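AbiQ (Lactococcus lactis, PDB 4GLK) cleaves RNA as the endoribonuclease toxin of a type III toxin-antitoxin system in antiviral defence and is neutralised by its cognate antitoxin RNA, AntiQ. Local coordinates at residues 87-92 against 130-135; 137-142 against 146-151; 48-53 against 116-121. The protein carries 1 engineered substitution. All coordinates share one frame; numbering follows the deposited sequence.

Contact 1 (87-92 against 130-135); sequences LLHHNM and ENKSEV
With CG opposite its own carbonyl carbon and next to the backbone N (chi1 -62°), His89 sends its imidazole out to helix 126-143, where it meets Lys132 and Ser133. The Lys132 chain bends at chi3 and again at chi4, and its CD lies over one face of the ring, toward the rim, 3.3 Å from His89 CD2. This is a CH-pi contact: Lys132 CD sits 3.5 Å from the ring centroid and 22° off the normal. Ser133 OG comes in at the rim, close to the ring plane, and is joined to His89 ND1 by a 2.9 Å hydrogen bond (146°) whose direction is not settled. In this ToxN-family fold the helix packs against the antiparallel sheet at a break in strand 79-94, where residues 89-90 make a short 3-10 segment. His89 NE2 bonds to Thr72 OG1 on the neighbouring strand 71-76, so both ring nitrogens are held, which should restrain the rotation of the ring. Lys132 NZ donates hydrogen bonds to Ser68 O and Val71 O, while Ser133 OG also bonds to Ile129 O in its own helix. Beyond the turn, the extended Met92 chain reaches the same serine: Met92 SD lies 3.9 Å from Ser133 CB, and Met92 CE 3.7 Å from Ser133 O.

Contact 2 (137-142 against 146-151); sequences YRKAAH and GYYLKF
Lys139 lies over one face of the Tyr148 ring while Ala140 lies against Tyr148 CB, and on these touches an orthogonal pair of consecutive helices is packed. Segments 137-142 and 146-151, of helices 126-143 and 146-151, cross at -82° with axes 7.7 Å apart at closest approach; a very short link joins the two helices. Such closeness suits the small Ala140, whose CB is 4.2 Å from Tyr148 CB; the backbones come nearest between Ala140 CA and Leu149 CA, at 4.3 Å. The lysine uses its aliphatic part: Lys139 CB stands 3.7 Å from the Tyr148 ring centroid, 21° off the normal, nearest to CG. A bend at chi2 (-101°) then carries Lys139 CD over the CD1-CE1 side of the same face, 3.9 Å from Tyr148 CE1. Leu149 flanks the crossing, its CD2 3.5 Å from Ala140 O.

One step out, the opposite face of the Tyr148 ring is met near its rim by Tyr147, so the ring lies between two side chains. Val135 and Val136 of the longer helix also touch the tyrosine side chain, as do Arg69 and Ile70. The long ion pairs of Lys139 NZ with Glu143 and Asp145 are weak. Ala140 reaches Phe155 and Ser152, whose OG is hydrogen-bonded to Tyr148 O.

Contact 3 (48-53 against 116-121); sequences IPLLSY and QKQLIY. Engineered in segment 48-53: Leu51 (natural residue Ser).
Leu50 and Gln118 carry nearly all of this contact, a strand side chain meeting a helix side chain with the nearest CA atoms, those of Ser52 and Gln118, 9.1 Å apart. The touch is mainly van der Waals. Gln118 has CG beside its backbone N and then runs straight out (chi2 176°), which covers that distance and delivers the amide to the isobutyl group of Leu50. Both methyls of that group meet the carbonyl end: Leu50 CD2 is 3.4 Å from Gln118 OE1, and Leu50 CD1 is 3.8 Å from the same oxygen. Leu50 CD2 also lies 3.8 Å from Gln118 NE2, so one methyl faces both ends of the amide.

The polar side is thin. Gln118 OE1 is buried by the contact and has no hydrogen-bonding partner in the model, while Gln118 NE2 makes a weak hydrogen bond to Leu84 O on strand 79-94. Ser52 OG comes to 3.9 Å from Gln118 NE2, too far for a bond, and merely borders the amide. Leu51, an engineered residue where the natural sequence has serine, directs its side chain away from the helix.

All this belongs to the layer in which helix 110-124 packs on the antiparallel sheet of the ToxN fold. Met115 and Met122 of that helix also pack on Leu50, and Met114 touches Ser52. Strand 45-52 itself runs between two partners, pairing through Leu50 with Thr33 of strand 33-40 and through Leu51 with Tyr86 of strand 79-94.

In the fold
Contacts 1 and 3 are both buried and both set a helix on the same sheet, using the neighbouring strands 79-94 and 45-52; their centres are about 14 Å apart, and Ile48 joins them by packing its CD1 on His89 and Ser133. Contact 2 lies farther out, partly buried, its centre about 16 Å from that of the chain, and pairs two helices rather than a helix with a strand. It shares helix 126-143 with contact 1, and Met92 packs on Tyr137 between them. Contacts 2 and 3 lie on opposite sides of the chain's centre. Contact 1 alone has a hydrogen bond between its segments; contact 2 relies on CH-pi and apolar packing, and contact 3 on an amide against methyls.

Contact 1 (87-92 against 130-135)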
loop_
_atom_site.group_PDB
_atom_site.type_symbol
_atom_site.label_atom_id
_atom_site.label_comp_id
_atom_site.label_asym_id
_atom_site.label_seq_id
_atom_site.Cartn_x
_atom_site.Cartn_y
_atom_site.Cartn_z
ATOM N N LEU A 87 -3.575 -1.666 -5.884
ATOM C CA LEU A 87 -3.236 -1.071 -4.612
ATOM C C LEU A 87 -4.139 -1.701 -3.601
ATOM O O LEU A 87 -5.356 -1.695 -3.768
ATOM C CB LEU A 87 -3.466 0.429 -4.613
ATOM C CG LEU A 87 -2.476 1.269 -5.318
ATOM C CD1 LEU A 87 -2.985 2.675 -5.328
ATOM C CD2 LEU A 87 -1.114 1.196 -4.633
ATOM N N LEU A 88 -3.555 -2.248 -2.551
ATOM C CA LEU A 88 -4.303 -2.940 -1.512
ATOM C C LEU A 88 -4.441 -2.052 -0.272
ATOM O O LEU A 88 -3.701 -2.222 0.681
ATOM C CB LEU A 88 -3.543 -4.236 -1.193
ATOM C CG LEU A 88 -3.889 -5.494 -2.013
ATOM C CD1 LEU A 88 -3.581 -5.328 -3.481
ATOM C CD2 LEU A 88 -3.126 -6.691 -1.476
ATOM N N HIS A 89 -5.358 -1.064 -0.311
ATOM C CA HIS A 89 -5.640 -0.103 0.782
ATOM C C HIS A 89 -5.834 -0.765 2.139
ATOM O O HIS A 89 -5.364 -0.237 3.150
ATOM C CB HIS A 89 -6.875 0.758 0.460
ATOM C CG HIS A 89 -6.740 1.606 -0.760
ATOM N ND1 HIS A 89 -6.340 2.930 -0.677
ATOM C CD2 HIS A 89 -6.970 1.304 -2.054
ATOM C CE1 HIS A 89 -6.339 3.385 -1.921
ATOM N NE2 HIS A 89 -6.716 2.451 -2.779
ATOM N N HIS A 90 -6.522 -1.926 2.158
ATOM C CA HIS A 90 -6.773 -2.710 3.365
ATOM C C HIS A 90 -5.502 -3.225 4.031
ATOM O O HIS A 90 -5.531 -3.543 5.214
ATOM C CB HIS A 90 -7.754 -3.860 3.087
ATOM C CG HIS A 90 -7.272 -4.906 2.126
ATOM N ND1 HIS A 90 -7.072 -4.624 0.787
ATOM C CD2 HIS A 90 -7.071 -6.229 2.326
ATOM C CE1 HIS A 90 -6.735 -5.771 0.222
ATOM N NE2 HIS A 90 -6.724 -6.766 1.102
ATOM N N ASN A 91 -4.390 -3.269 3.296
ATOM C CA ASN A 91 -3.091 -3.719 3.819
ATOM C C ASN A 91 -2.077 -2.584 3.968
ATOM O O ASN A 91 -0.877 -2.842 4.145
ATOM C CB ASN A 91 -2.532 -4.849 2.980
ATOM C CG ASN A 91 -3.333 -6.110 3.109
ATOM O OD1 ASN A 91 -3.928 -6.415 4.155
ATOM N ND2 ASN A 91 -3.430 -6.822 2.020
ATOM N N MET A 92 -2.552 -1.339 3.943
ATOM C CA MET A 92 -1.653 -0.198 4.137
ATOM C C MET A 92 -1.133 -0.192 5.585
ATOM O O MET A 92 -1.771 -0.759 6.486
ATOM C CB MET A 92 -2.322 1.133 3.751
ATOM C CG MET A 92 -3.404 1.535 4.691
ATOM S SD MET A 92 -4.137 3.091 4.224
ATOM C CE MET A 92 -5.167 3.356 5.679
ATOM N N GLU A 130 -5.817 9.024 -2.037
ATOM C CA GLU A 130 -5.851 9.647 -0.710
ATOM C C GLU A 130 -7.213 9.468 -0.045
ATOM O O GLU A 130 -7.258 9.005 1.095
ATOM C CB GLU A 130 -5.442 11.125 -0.780
ATOM C CG GLU A 130 -3.943 11.319 -0.993
ATOM C CD GLU A 130 -3.406 12.736 -1.111
ATOM O OE1 GLU A 130 -4.200 13.703 -1.030
ATOM O OE2 GLU A 130 -2.174 12.877 -1.278
ATOM N N ASN A 131 -8.310 9.705 -0.800
ATOM C CA ASN A 131 -9.690 9.568 -0.296
ATOM C C ASN A 131 -10.135 8.157 0.001
ATOM O O ASN A 131 -10.763 7.935 1.033
ATOM C CB ASN A 131 -10.689 10.300 -1.150
ATOM C CG ASN A 131 -10.657 11.778 -0.877
ATOM O OD1 ASN A 131 -11.332 12.264 0.013
ATOM N ND2 ASN A 131 -9.840 12.517 -1.606
ATOM N N LYS A 132 -9.763 7.201 -0.845
ATOM C CA LYS A 132 -10.093 5.802 -0.586
ATOM C C LYS A 132 -9.345 5.250 0.628
ATOM O O LYS A 132 -9.884 4.409 1.331
ATOM C CB LYS A 132 -9.844 4.905 -1.796
ATOM C CG LYS A 132 -10.654 3.631 -1.637
ATOM C CD LYS A 132 -10.069 2.459 -2.289
ATOM C CE LYS A 132 -10.555 2.361 -3.687
ATOM N NZ LYS A 132 -10.867 0.971 -4.043
ATOM N N SER A 133 -8.095 5.697 0.856
ATOM C CA SER A 133 -7.327 5.291 2.038
ATOM C C SER A 133 -8.024 5.782 3.300
ATOM O O SER A 133 -8.135 5.028 4.267
ATOM C CB SER A 133 -5.889 5.786 1.948
ATOM O OG SER A 133 -5.264 5.062 0.900
ATOM N N GLU A 134 -8.539 7.018 3.262
ATOM C CA GLU A 134 -9.300 7.664 4.337
ATOM C C GLU A 134 -10.579 6.899 4.604
ATOM O O GLU A 134 -10.862 6.638 5.766
ATOM C CB GLU A 134 -9.665 9.110 3.961
ATOM C CG GLU A 134 -9.139 10.151 4.916
ATOM C CD GLU A 134 -9.757 11.509 4.648
ATOM O OE1 GLU A 134 -10.718 11.866 5.367
ATOM O OE2 GLU A 134 -9.310 12.199 3.701
ATOM N N VAL A 135 -11.359 6.554 3.541
ATOM C CA VAL A 135 -12.582 5.750 3.693
ATOM C C VAL A 135 -12.207 4.418 4.386
ATOM O O VAL A 135 -12.775 4.081 5.396
ATOM C CB VAL A 135 -13.304 5.494 2.340
ATOM C CG1 VAL A 135 -14.409 4.442 2.481
ATOM C CG2 VAL A 135 -13.883 6.781 1.770
#

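Contact 2 (137-142 against 146-151)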
loop_
_atom_site.group_PDB
_atom_site.type_symbol
_atom_site.label_atom_id
_atom_site.label_comp_id
_atom_site.label_asym_id
_atom_site.label_seq_id
_atom_site.Cartn_x
_atom_site.Cartn_y
_atom_site.Cartn_z
ATOM N N TYR A 137 -9.602 3.615 6.229
ATOM C CA TYR A 137 -9.126 3.918 7.591
ATOM C C TYR A 137 -10.289 4.136 8.559
ATOM O O TYR A 137 -10.364 3.452 9.579
ATOM C CB TYR A 137 -8.205 5.138 7.571
ATOM C CG TYR A 137 -7.526 5.432 8.890
ATOM C CD1 TYR A 137 -6.346 4.787 9.247
ATOM C CD2 TYR A 137 -8.039 6.386 9.764
ATOM C CE1 TYR A 137 -5.696 5.081 10.444
ATOM C CE2 TYR A 137 -7.394 6.691 10.964
ATOM C CZ TYR A 137 -6.228 6.030 11.302
ATOM O OH TYR A 137 -5.591 6.319 12.481
ATOM N N ARG A 138 -11.221 5.037 8.207
ATOM C CA ARG A 138 -12.371 5.386 9.035
ATOM C C ARG A 138 -13.339 4.222 9.214
ATOM O O ARG A 138 -13.747 3.943 10.347
ATOM C CB ARG A 138 -13.097 6.618 8.481
ATOM C CG ARG A 138 -12.264 7.894 8.523
ATOM C CD ARG A 138 -13.136 9.062 8.125
ATOM N NE ARG A 138 -12.373 10.245 7.711
ATOM C CZ ARG A 138 -12.434 11.421 8.321
ATOM N NH1 ARG A 138 -13.169 11.579 9.414
ATOM N NH2 ARG A 138 -11.735 12.448 7.856
ATOM N N LYS A 139 -13.684 3.532 8.122
ATOM C CA LYS A 139 -14.608 2.380 8.179
ATOM C C LYS A 139 -14.060 1.249 9.051
ATOM O O LYS A 139 -14.808 0.685 9.842
ATOM C CB LYS A 139 -14.942 1.866 6.770
ATOM C CG LYS A 139 -15.818 2.829 5.961
ATOM C CD LYS A 139 -17.275 2.414 5.940
ATOM C CE LYS A 139 -18.156 3.459 5.308
ATOM N NZ LYS A 139 -19.592 3.081 5.403
ATOM N N ALA A 140 -12.752 0.964 8.961
ATOM C CA ALA A 140 -12.144 -0.114 9.768
ATOM C C ALA A 140 -11.827 0.256 11.224
ATOM O O ALA A 140 -12.056 -0.552 12.128
ATOM C CB ALA A 140 -10.885 -0.634 9.087
ATOM N N ALA A 141 -11.231 1.443 11.434
ATOM C CA ALA A 141 -10.768 1.889 12.749
ATOM C C ALA A 141 -11.733 2.720 13.573
ATOM O O ALA A 141 -11.671 2.663 14.803
ATOM C CB ALA A 141 -9.449 2.623 12.592
ATOM N N HIS A 142 -12.618 3.498 12.936
ATOM C CA HIS A 142 -13.541 4.367 13.665
ATOM C C HIS A 142 -14.986 3.856 13.665
ATOM O O HIS A 142 -15.626 3.851 14.714
ATOM C CB HIS A 142 -13.481 5.808 13.128
ATOM C CG HIS A 142 -12.138 6.480 13.274
ATOM N ND1 HIS A 142 -11.874 7.667 12.637
ATOM C CD2 HIS A 142 -11.045 6.125 13.980
ATOM C CE1 HIS A 142 -10.634 8.002 12.965
ATOM N NE2 HIS A 142 -10.101 7.089 13.775
ATOM N N GLY A 146 -18.237 -3.936 9.354
ATOM C CA GLY A 146 -18.004 -5.360 9.158
ATOM C C GLY A 146 -17.062 -5.749 8.045
ATOM O O GLY A 146 -16.078 -6.440 8.295
ATOM N N TYR A 147 -17.358 -5.311 6.814
ATOM C CA TYR A 147 -16.570 -5.663 5.637
ATOM C C TYR A 147 -15.131 -5.150 5.713
ATOM O O TYR A 147 -14.195 -5.896 5.436
ATOM C CB TYR A 147 -17.279 -5.231 4.330
ATOM C CG TYR A 147 -16.491 -5.553 3.073
ATOM C CD1 TYR A 147 -16.644 -6.771 2.425
ATOM C CD2 TYR A 147 -15.588 -4.636 2.539
ATOM C CE1 TYR A 147 -15.923 -7.072 1.273
ATOM C CE2 TYR A 147 -14.839 -4.935 1.405
ATOM C CZ TYR A 147 -15.014 -6.152 0.771
ATOM O OH TYR A 147 -14.281 -6.439 -0.352
ATOM N N TYR A 148 -14.965 -3.885 6.088
ATOM C CA TYR A 148 -13.656 -3.251 6.172
ATOM C C TYR A 148 -12.794 -3.777 7.319
ATOM O O TYR A 148 -11.604 -4.008 7.106
ATOM C CB TYR A 148 -13.800 -1.730 6.247
ATOM C CG TYR A 148 -14.342 -1.103 4.980
ATOM C CD1 TYR A 148 -15.709 -1.082 4.713
ATOM C CD2 TYR A 148 -13.497 -0.437 4.100
ATOM C CE1 TYR A 148 -16.216 -0.453 3.577
ATOM C CE2 TYR A 148 -13.988 0.192 2.959
ATOM C CZ TYR A 148 -15.349 0.178 2.698
ATOM O OH TYR A 148 -15.819 0.814 1.578
ATOM N N LEU A 149 -13.379 -3.954 8.521
ATOM C CA LEU A 149 -12.680 -4.430 9.729
ATOM C C LEU A 149 -12.018 -5.771 9.488
ATOM O O LEU A 149 -10.853 -5.941 9.834
ATOM C CB LEU A 149 -13.677 -4.603 10.895
ATOM C CG LEU A 149 -13.499 -3.785 12.176
ATOM C CD1 LEU A 149 -14.515 -4.232 13.196
ATOM C CD2 LEU A 149 -12.099 -3.959 12.786
ATOM N N LYS A 150 -12.773 -6.722 8.895
ATOM C CA LYS A 150 -12.317 -8.081 8.610
ATOM C C LYS A 150 -11.194 -8.203 7.569
ATOM O O LYS A 150 -10.388 -9.134 7.652
ATOM C CB LYS A 150 -13.502 -9.005 8.304
ATOM C CG LYS A 150 -14.121 -8.858 6.917
ATOM C CD LYS A 150 -15.258 -9.844 6.744
ATOM C CE LYS A 150 -15.696 -9.947 5.312
ATOM N NZ LYS A 150 -14.713 -10.708 4.503
ATOM N N PHE A 151 -11.168 -7.295 6.580
ATOM C CA PHE A 151 -10.146 -7.284 5.519
ATOM C C PHE A 151 -8.951 -6.434 5.842
ATOM O O PHE A 151 -7.866 -6.661 5.316
ATOM C CB PHE A 151 -10.732 -6.798 4.179
ATOM C CG PHE A 151 -11.290 -7.907 3.323
ATOM C CD1 PHE A 151 -10.460 -8.896 2.808
ATOM C CD2 PHE A 151 -12.653 -7.983 3.056
ATOM C CE1 PHE A 151 -10.980 -9.936 2.029
ATOM C CE2 PHE A 151 -13.170 -9.015 2.259
ATOM C CZ PHE A 151 -12.330 -9.990 1.761
#

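Contact 3 (48-53 against 116-121)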
loop_
_atom_site.group_PDB
_atom_site.type_symbol
_atom_site.label_atom_id
_atom_site.label_comp_id
_atom_site.label_asym_id
_atom_site.label_seq_id
_atom_site.Cartn_x
_atom_site.Cartn_y
_atom_site.Cartn_z
ATOM N N ILE A 48 0.835 2.004 0.953
ATOM C CA ILE A 48 0.029 0.911 0.391
ATOM C C ILE A 48 0.925 -0.074 -0.372
ATOM O O ILE A 48 1.696 0.349 -1.253
ATOM C CB ILE A 48 -1.090 1.445 -0.542
ATOM C CG1 ILE A 48 -1.950 2.519 0.144
ATOM C CG2 ILE A 48 -1.994 0.316 -1.042
ATOM C CD1 ILE A 48 -2.987 3.159 -0.763
ATOM N N PRO A 49 0.799 -1.391 -0.117
ATOM C CA PRO A 49 1.547 -2.344 -0.948
ATOM C C PRO A 49 0.887 -2.443 -2.332
ATOM O O PRO A 49 -0.319 -2.338 -2.460
ATOM C CB PRO A 49 1.480 -3.648 -0.157
ATOM C CG PRO A 49 0.221 -3.531 0.662
ATOM C CD PRO A 49 -0.083 -2.075 0.853
ATOM N N LEU A 50 1.705 -2.570 -3.365
ATOM C CA LEU A 50 1.287 -2.640 -4.758
ATOM C C LEU A 50 1.546 -4.058 -5.263
ATOM O O LEU A 50 2.633 -4.603 -5.017
ATOM C CB LEU A 50 2.126 -1.608 -5.563
ATOM C CG LEU A 50 2.009 -1.586 -7.107
ATOM C CD1 LEU A 50 1.941 -0.154 -7.634
ATOM C CD2 LEU A 50 3.230 -2.272 -7.749
ATOM N N LEU A 51 0.546 -4.655 -5.947
ATOM C CA LEU A 51 0.671 -5.963 -6.602
ATOM C C LEU A 51 0.567 -5.770 -8.116
ATOM O O LEU A 51 -0.372 -5.120 -8.574
ATOM C CB LEU A 51 -0.411 -6.965 -6.142
ATOM C CG LEU A 51 -0.446 -7.370 -4.667
ATOM C CD1 LEU A 51 -1.475 -8.476 -4.448
ATOM C CD2 LEU A 51 0.930 -7.846 -4.169
ATOM N N SER A 52 1.510 -6.329 -8.890
ATOM C CA SER A 52 1.485 -6.231 -10.356
ATOM C C SER A 52 0.406 -7.115 -10.972
ATOM O O SER A 52 0.068 -8.149 -10.393
ATOM C CB SER A 52 2.850 -6.577 -10.942
ATOM O OG SER A 52 3.724 -5.467 -10.800
ATOM N N TYR A 53 -0.154 -6.701 -12.130
ATOM C CA TYR A 53 -1.187 -7.468 -12.841
ATOM C C TYR A 53 -0.592 -8.725 -13.497
ATOM O O TYR A 53 0.463 -8.642 -14.126
ATOM C CB TYR A 53 -1.891 -6.604 -13.908
ATOM C CG TYR A 53 -2.980 -7.332 -14.672
ATOM C CD1 TYR A 53 -4.256 -7.478 -14.134
ATOM C CD2 TYR A 53 -2.744 -7.854 -15.942
ATOM C CE1 TYR A 53 -5.260 -8.157 -14.825
ATOM C CE2 TYR A 53 -3.741 -8.539 -16.642
ATOM C CZ TYR A 53 -5.002 -8.678 -16.082
ATOM O OH TYR A 53 -6.007 -9.323 -16.760
ATOM N N GLN A 116 7.123 2.530 -13.599
ATOM C CA GLN A 116 7.118 3.948 -13.948
ATOM C C GLN A 116 5.696 4.343 -14.389
ATOM O O GLN A 116 5.127 5.297 -13.849
ATOM C CB GLN A 116 8.161 4.202 -15.053
ATOM C CG GLN A 116 8.339 5.666 -15.481
ATOM C CD GLN A 116 9.196 5.854 -16.727
ATOM O OE1 GLN A 116 9.867 6.877 -16.886
ATOM N NE2 GLN A 116 9.167 4.908 -17.664
ATOM N N LYS A 117 5.100 3.528 -15.297
ATOM C CA LYS A 117 3.751 3.689 -15.848
ATOM C C LYS A 117 2.696 3.625 -14.748
ATOM O O LYS A 117 1.767 4.427 -14.765
ATOM C CB LYS A 117 3.478 2.638 -16.941
ATOM C CG LYS A 117 4.307 2.868 -18.197
ATOM C CD LYS A 117 4.128 1.758 -19.212
ATOM C CE LYS A 117 4.787 2.106 -20.529
ATOM N NZ LYS A 117 4.146 3.283 -21.190
ATOM N N GLN A 118 2.855 2.695 -13.782
ATOM C CA GLN A 118 1.949 2.579 -12.629
ATOM C C GLN A 118 1.955 3.861 -11.780
ATOM O O GLN A 118 0.896 4.288 -11.328
ATOM C CB GLN A 118 2.345 1.407 -11.733
ATOM C CG GLN A 118 2.096 0.035 -12.345
ATOM C CD GLN A 118 2.611 -1.050 -11.436
ATOM O OE1 GLN A 118 3.719 -0.970 -10.883
ATOM N NE2 GLN A 118 1.832 -2.101 -11.286
ATOM N N LEU A 119 3.149 4.431 -11.524
ATOM C CA LEU A 119 3.330 5.672 -10.759
ATOM C C LEU A 119 2.739 6.863 -11.488
ATOM O O LEU A 119 2.065 7.661 -10.843
ATOM C CB LEU A 119 4.813 5.940 -10.478
ATOM C CG LEU A 119 5.133 6.941 -9.375
ATOM C CD1 LEU A 119 4.449 6.566 -8.054
ATOM C CD2 LEU A 119 6.617 6.992 -9.171
ATOM N N ILE A 120 2.977 7.005 -12.819
ATOM C CA ILE A 120 2.344 8.128 -13.538
ATOM C C ILE A 120 0.802 8.063 -13.401
ATOM O O ILE A 120 0.170 9.095 -13.171
ATOM C CB ILE A 120 2.865 8.476 -14.979
ATOM C CG1 ILE A 120 1.873 8.146 -16.098
ATOM C CG2 ILE A 120 4.292 8.004 -15.285
ATOM C CD1 ILE A 120 1.611 9.315 -16.990
ATOM N N TYR A 121 0.221 6.833 -13.470
ATOM C CA TYR A 121 -1.211 6.647 -13.307
ATOM C C TYR A 121 -1.656 7.024 -11.894
ATOM O O TYR A 121 -2.610 7.774 -11.735
ATOM C CB TYR A 121 -1.667 5.231 -13.663
ATOM C CG TYR A 121 -3.168 5.075 -13.518
ATOM C CD1 TYR A 121 -4.043 5.666 -14.431
ATOM C CD2 TYR A 121 -3.717 4.400 -12.434
ATOM C CE1 TYR A 121 -5.423 5.573 -14.273
ATOM C CE2 TYR A 121 -5.092 4.321 -12.254
ATOM C CZ TYR A 121 -5.942 4.905 -13.178
ATOM O OH TYR A 121 -7.297 4.772 -13.038
#